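Local coordinates for protein alanine racemase 1 (Caldanaerobacter subterraneus subsp. tengcongensis MB4, PDB 4Y2W) that belongs to the alanine racemase family, building an eight-stranded alpha/beta barrel followed by a second domain made mainly of beta strands, at residues 33-38 / 58-63; 205-210 / 221-226. The protein carries 1 engineered substitution. All blocks are in the same frame, centred on the assembly; numbering follows the deposited sequence.

Contact 1 (33-38 / 58-63); sequences VKIMAV and EGVDYF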
loop_
_atom_site.group_PDB
_atom_site.type_symbol
_atom_site.label_atom_id
_atom_site.label_comp_id
_atom_site.label_asym_id
_atom_site.label_seq_id
_atom_site.Cartn_x
_atom_site.Cartn_y
_atom_site.Cartn_z
ATOM N N VAL A 33 -28.490 6.654 20.628
ATOM C CA VAL A 33 -27.739 5.618 19.923
ATOM C C VAL A 33 -26.286 6.062 19.784
ATOM O O VAL A 33 -26.009 7.134 19.243
ATOM C CB VAL A 33 -28.325 5.340 18.523
ATOM C CG1 VAL A 33 -27.592 4.180 17.858
ATOM C CG2 VAL A 33 -29.818 5.055 18.618
ATOM N N LYS A 34 -25.369 5.226 20.268
ATOM C CA LYS A 34 -23.941 5.551 20.289
ATOM C C LYS A 34 -23.283 5.278 18.941
ATOM O O LYS A 34 -23.748 4.434 18.171
ATOM C CB LYS A 34 -23.226 4.749 21.378
ATOM C CG LYS A 34 -23.800 4.957 22.770
ATOM C CD LYS A 34 -22.985 4.246 23.837
ATOM C CE LYS A 34 -23.635 4.402 25.203
ATOM N NZ LYS A 34 -22.736 3.960 26.303
ATOM N N ILE A 35 -22.194 5.990 18.666
ATOM C CA ILE A 35 -21.486 5.851 17.394
ATOM C C ILE A 35 -20.046 5.381 17.598
ATOM O O ILE A 35 -19.290 5.975 18.368
ATOM C CB ILE A 35 -21.513 7.172 16.599
ATOM C CG1 ILE A 35 -22.955 7.456 16.154
ATOM C CG2 ILE A 35 -20.576 7.098 15.397
ATOM C CD1 ILE A 35 -23.154 8.759 15.414
ATOM N N MET A 36 -19.692 4.301 16.904
ATOM C CA MET A 36 -18.328 3.792 16.874
ATOM C C MET A 36 -17.731 4.085 15.507
ATOM O O MET A 36 -18.100 3.452 14.518
ATOM C CB MET A 36 -18.313 2.283 17.119
ATOM C CG MET A 36 -16.984 1.614 16.800
ATOM S SD MET A 36 -17.012 -0.162 17.059
ATOM C CE MET A 36 -16.772 -0.229 18.830
ATOM N N ALA A 37 -16.802 5.034 15.451
ATOM C CA ALA A 37 -16.119 5.354 14.196
ATOM C C ALA A 37 -15.127 4.243 13.837
ATOM O O ALA A 37 -14.131 4.040 14.532
ATOM C CB ALA A 37 -15.407 6.694 14.303
ATOM N N VAL A 38 -15.418 3.511 12.766
ATOM C CA VAL A 38 -14.473 2.536 12.235
ATOM C C VAL A 38 -13.406 3.328 11.491
ATOM O O VAL A 38 -13.710 4.036 10.533
ATOM C CB VAL A 38 -15.152 1.529 11.283
ATOM C CG1 VAL A 38 -14.130 0.572 10.684
ATOM C CG2 VAL A 38 -16.244 0.760 12.017
ATOM N N GLU A 58 -14.847 15.802 18.428
ATOM C CA GLU A 58 -16.243 15.862 17.994
ATOM C C GLU A 58 -17.193 15.078 18.909
ATOM O O GLU A 58 -18.409 15.215 18.798
ATOM C CB GLU A 58 -16.366 15.358 16.549
ATOM C CG GLU A 58 -17.513 15.977 15.765
ATOM C CD GLU A 58 -17.331 17.466 15.512
ATOM O OE1 GLU A 58 -18.355 18.183 15.441
ATOM O OE2 GLU A 58 -16.174 17.924 15.382
ATOM N N GLY A 59 -16.637 14.247 19.790
ATOM C CA GLY A 59 -17.414 13.574 20.831
ATOM C C GLY A 59 -17.877 12.175 20.467
ATOM O O GLY A 59 -18.953 11.750 20.882
ATOM N N VAL A 60 -17.063 11.452 19.703
ATOM C CA VAL A 60 -17.389 10.082 19.304
ATOM C C VAL A 60 -17.372 9.148 20.519
ATOM O O VAL A 60 -16.599 9.353 21.455
ATOM C CB VAL A 60 -16.419 9.578 18.210
ATOM C CG1 VAL A 60 -15.026 9.309 18.778
ATOM C CG2 VAL A 60 -16.977 8.343 17.521
ATOM N N ASP A 61 -18.227 8.128 20.498
ATOM C CA ASP A 61 -18.413 7.238 21.655
ATOM C C ASP A 61 -17.413 6.083 21.712
ATOM O O ASP A 61 -17.033 5.644 22.797
ATOM C CB ASP A 61 -19.842 6.681 21.671
ATOM C CG ASP A 61 -20.890 7.769 21.782
ATOM O OD1 ASP A 61 -20.785 8.598 22.706
ATOM O OD2 ASP A 61 -21.817 7.798 20.946
ATOM N N TYR A 62 -17.003 5.588 20.548
ATOM C CA TYR A 62 -16.070 4.464 20.462
ATOM C C TYR A 62 -15.264 4.565 19.168
ATOM O O TYR A 62 -15.638 5.294 18.247
ATOM C CB TYR A 62 -16.851 3.145 20.470
ATOM C CG TYR A 62 -16.436 2.154 21.540
ATOM C CD1 TYR A 62 -15.234 1.457 21.452
ATOM C CD2 TYR A 62 -17.264 1.895 22.632
ATOM C CE1 TYR A 62 -14.864 0.543 22.428
ATOM C CE2 TYR A 62 -16.899 0.984 23.611
ATOM C CZ TYR A 62 -15.700 0.311 23.504
ATOM O OH TYR A 62 -15.336 -0.596 24.468
ATOM N N PHE A 63 -14.153 3.835 19.108
ATOM C CA PHE A 63 -13.429 3.625 17.857
ATOM C C PHE A 63 -13.350 2.140 17.537
ATOM O O PHE A 63 -13.210 1.309 18.433
ATOM C CB PHE A 63 -12.014 4.201 17.931
ATOM C CG PHE A 63 -11.950 5.684 17.725
ATOM C CD1 PHE A 63 -12.357 6.246 16.526
ATOM C CD2 PHE A 63 -11.465 6.517 18.721
ATOM C CE1 PHE A 63 -12.295 7.614 16.327
ATOM C CE2 PHE A 63 -11.396 7.888 18.530
ATOM C CZ PHE A 63 -11.813 8.437 17.331
#
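The carbonyl oxygen of Ile35 takes two N-H groups from the neighbouring segment. Tyr62 N reaches Ile35 O at 3.2 Å, while Asp61 N adds a weak bond to the same oxygen. Two residues further along strand 34-38, Ala37 N donates to Tyr62 O at 3.0 Å. Ahead of the regular pairing, a side chain stands in for a backbone partner: Asp61 OD2 accepts Ile35 N at 2.9 Å with a fairly straight N-H (159°). The acid uses its anti lone pair, and a first torsion that leaves CG anti to the carbonyl carbon sets it beside its own backbone N (chi1 -61°), from where OD2 meets the N-H of Ile35.

The side chains alternate between two faces. Met36 and Tyr62 lie side by side inside the barrel; the methionine bends at chi3 (-81°), which brings CE to 3.5 Å from Tyr62 CD1. At the far end of the tyrosine, OH is hydrogen-bonded to Thr103 OG1 and Glu163 OE1, on other strands of the barrel. Ala37 and Phe63 face outward, where Ala37 CB meets Phe63 CD1 at 3.8 Å and Val60 CG2 at 3.9 Å, beneath Leu55 of helix 48-58. Gly59 ends that helix in a Schellman motif, turning the chain back to the sheet. Parallel neighbours joined by a helical connection are a beta-alpha-beta crossover, here linking the first two strands of a TIM barrel.

Contact 2 (205-210 / 221-226); sequences HIANAA and DMVRPG. With PO4 (phosphate ion), chain C.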
loop_
_atom_site.group_PDB
_atom_site.type_symbol
_atom_site.label_atom_id
_atom_site.label_comp_id
_atom_site.label_asym_id
_atom_site.label_seq_id
_atom_site.Cartn_x
_atom_site.Cartn_y
_atom_site.Cartn_z
ATOM N N HIS A 205 -24.860 -4.266 19.118
ATOM C CA HIS A 205 -24.681 -3.561 17.845
ATOM C C HIS A 205 -24.420 -4.523 16.699
ATOM O O HIS A 205 -23.871 -5.602 16.894
ATOM C CB HIS A 205 -23.559 -2.520 17.943
ATOM C CG HIS A 205 -22.258 -3.060 18.452
ATOM N ND1 HIS A 205 -21.125 -3.128 17.672
ATOM C CD2 HIS A 205 -21.903 -3.536 19.670
ATOM C CE1 HIS A 205 -20.130 -3.630 18.383
ATOM N NE2 HIS A 205 -20.577 -3.885 19.598
ATOM N N ILE A 206 -24.837 -4.123 15.503
ATOM C CA ILE A 206 -24.747 -4.986 14.325
ATOM C C ILE A 206 -24.607 -4.225 12.997
ATOM O O ILE A 206 -24.058 -4.758 12.033
ATOM C CB ILE A 206 -25.971 -5.933 14.272
ATOM C CG1 ILE A 206 -25.773 -7.042 13.233
ATOM C CG2 ILE A 206 -27.251 -5.153 13.999
ATOM C CD1 ILE A 206 -26.766 -8.178 13.364
ATOM N N ALA A 207 -25.087 -2.984 12.949
ATOM C CA ALA A 207 -25.182 -2.237 11.699
ATOM C C ALA A 207 -23.869 -1.574 11.274
ATOM O O ALA A 207 -23.276 -0.801 12.033
ATOM C CB ALA A 207 -26.278 -1.185 11.813
ATOM N N ASN A 208 -23.429 -1.896 10.056
ATOM C CA ASN A 208 -22.409 -1.115 9.347
ATOM C C ASN A 208 -23.117 -0.079 8.461
ATOM O O ASN A 208 -24.347 0.004 8.482
ATOM C CB ASN A 208 -21.487 -2.032 8.528
ATOM C CG ASN A 208 -22.238 -2.873 7.502
ATOM O OD1 ASN A 208 -23.462 -3.016 7.564
ATOM N ND2 ASN A 208 -21.498 -3.446 6.554
ATOM N N ALA A 209 -22.361 0.704 7.694
ATOM C CA ALA A 209 -22.931 1.808 6.894
ATOM C C ALA A 209 -24.169 1.431 6.061
ATOM O O ALA A 209 -25.129 2.200 5.988
ATOM C CB ALA A 209 -21.859 2.412 5.996
ATOM N N ALA A 210 -24.145 0.254 5.445
ATOM C CA ALA A 210 -25.241 -0.187 4.581
ATOM C C ALA A 210 -26.553 -0.341 5.347
ATOM O O ALA A 210 -27.609 0.091 4.881
ATOM C CB ALA A 210 -24.875 -1.492 3.894
ATOM N N ASP A 221 -28.046 -0.437 20.181
ATOM C CA ASP A 221 -27.419 0.460 21.155
ATOM C C ASP A 221 -26.243 1.233 20.561
ATOM O O ASP A 221 -25.922 2.325 21.026
ATOM C CB ASP A 221 -26.933 -0.330 22.373
ATOM C CG ASP A 221 -28.029 -1.161 23.012
ATOM O OD1 ASP A 221 -29.101 -0.606 23.329
ATOM O OD2 ASP A 221 -27.815 -2.379 23.190
ATOM N N MET A 222 -25.592 0.656 19.552
ATOM C CA MET A 222 -24.449 1.297 18.904
ATOM C C MET A 222 -24.403 0.979 17.410
ATOM O O MET A 222 -24.929 -0.036 16.956
ATOM C CB MET A 222 -23.144 0.874 19.588
ATOM C CG MET A 222 -21.931 1.710 19.212
ATOM S SD MET A 222 -20.540 1.480 20.335
ATOM C CE MET A 222 -20.250 -0.281 20.166
ATOM N N VAL A 223 -23.762 1.867 16.660
ATOM C CA VAL A 223 -23.705 1.792 15.206
ATOM C C VAL A 223 -22.245 1.959 14.735
ATOM O O VAL A 223 -21.460 2.655 15.381
ATOM C CB VAL A 223 -24.698 2.828 14.619
ATOM C CG1 VAL A 223 -24.075 3.718 13.559
ATOM C CG2 VAL A 223 -25.944 2.127 14.097
ATOM N N ARG A 224 -21.885 1.307 13.626
ATOM C CA ARG A 224 -20.478 1.197 13.188
ATOM C C ARG A 224 -20.190 1.794 11.794
ATOM O O ARG A 224 -19.913 1.056 10.840
ATOM C CB ARG A 224 -20.045 -0.276 13.195
ATOM C CG ARG A 224 -20.097 -0.971 14.551
ATOM C CD ARG A 224 -19.359 -2.303 14.506
ATOM N NE ARG A 224 -19.826 -3.150 13.405
ATOM C CZ ARG A 224 -20.620 -4.217 13.518
ATOM N NH1 ARG A 224 -21.070 -4.640 14.696
ATOM N NH2 ARG A 224 -20.966 -4.882 12.424
ATOM N N PRO A 225 -20.231 3.131 11.672
ATOM C CA PRO A 225 -19.893 3.749 10.389
ATOM C C PRO A 225 -18.392 3.724 10.118
ATOM O O PRO A 225 -17.598 4.026 11.012
ATOM C CB PRO A 225 -20.376 5.191 10.559
ATOM C CG PRO A 225 -20.286 5.443 12.022
ATOM C CD PRO A 225 -20.629 4.135 12.676
ATOM N N GLY A 226 -18.019 3.369 8.891
ATOM C CA GLY A 226 -16.618 3.338 8.476
ATOM C C GLY A 226 -16.400 4.162 7.226
ATOM O O GLY A 226 -16.233 5.379 7.304
HETATM P P PO4 C . -18.302 -0.097 6.757
HETATM O O1 PO4 C . -19.087 1.189 6.631
HETATM O O2 PO4 C . -19.029 -1.224 6.057
HETATM O O3 PO4 C . -18.140 -0.440 8.221
HETATM O O4 PO4 C . -16.942 0.083 6.119
#
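Arg224 N and Ala207 O join the last two strands of the TIM barrel through a bond of 3.0 Å. Strand 203-208, helix 209-214 and strand 222-224 form the closing beta-alpha-beta unit, and a phosphate ion, probably from the crystallisation liquor, sits at the C-terminal end of the two strands. There Asn208 occupies the N-cap of the helix, its side chain about 5 Å from a bound alanine, and three weak bonds reach the ion: Ala209 N and Gly226 N to PO4 O1, and Asn208 ND2 to PO4 O2 at 3.4 Å.

Further into the barrel, the Arg224 chain bends at chi3 (-53°) and carries its guanidinium back across strand 203-208. NH2 comes to 3.1 Å from Ile206 O and is bonded to Ser167 O. NH1 lies 3.3 Å from His205 ND1, which approaches the guanidinium at its edge, the two planes standing 72° apart.

The rings of Tyr166 and His129 meet the imidazole and probably help to position it. On the other side of the sheet, Ala207 CB touches Val223 CG2, both residues against Ile212 of helix 209-214. Across the strands, Met222 CE rests over the centre of the His205 ring in a CH-pi contact, 3.6 Å from its centroid.

Both contacts are largely buried and belong to one barrel: contact 1 joins its first two strands, contact 2 its last two. They meet because strands 34-38 and 222-224 are neighbours, and the probable hydrogen bonds Met36 N to Val223 O (2.9 Å) and Val38 N to Pro225 O help close the ring. Inside, Met36 touches both Met222 and Arg224, so one interior continues through both. Their chemistry differs with place. Asp61, in the loop before its strand and partly exposed, supplies the polar side chain of contact 1; at contact 2 a buried arginine and histidine share the interior, and the far end opens onto a bound anion.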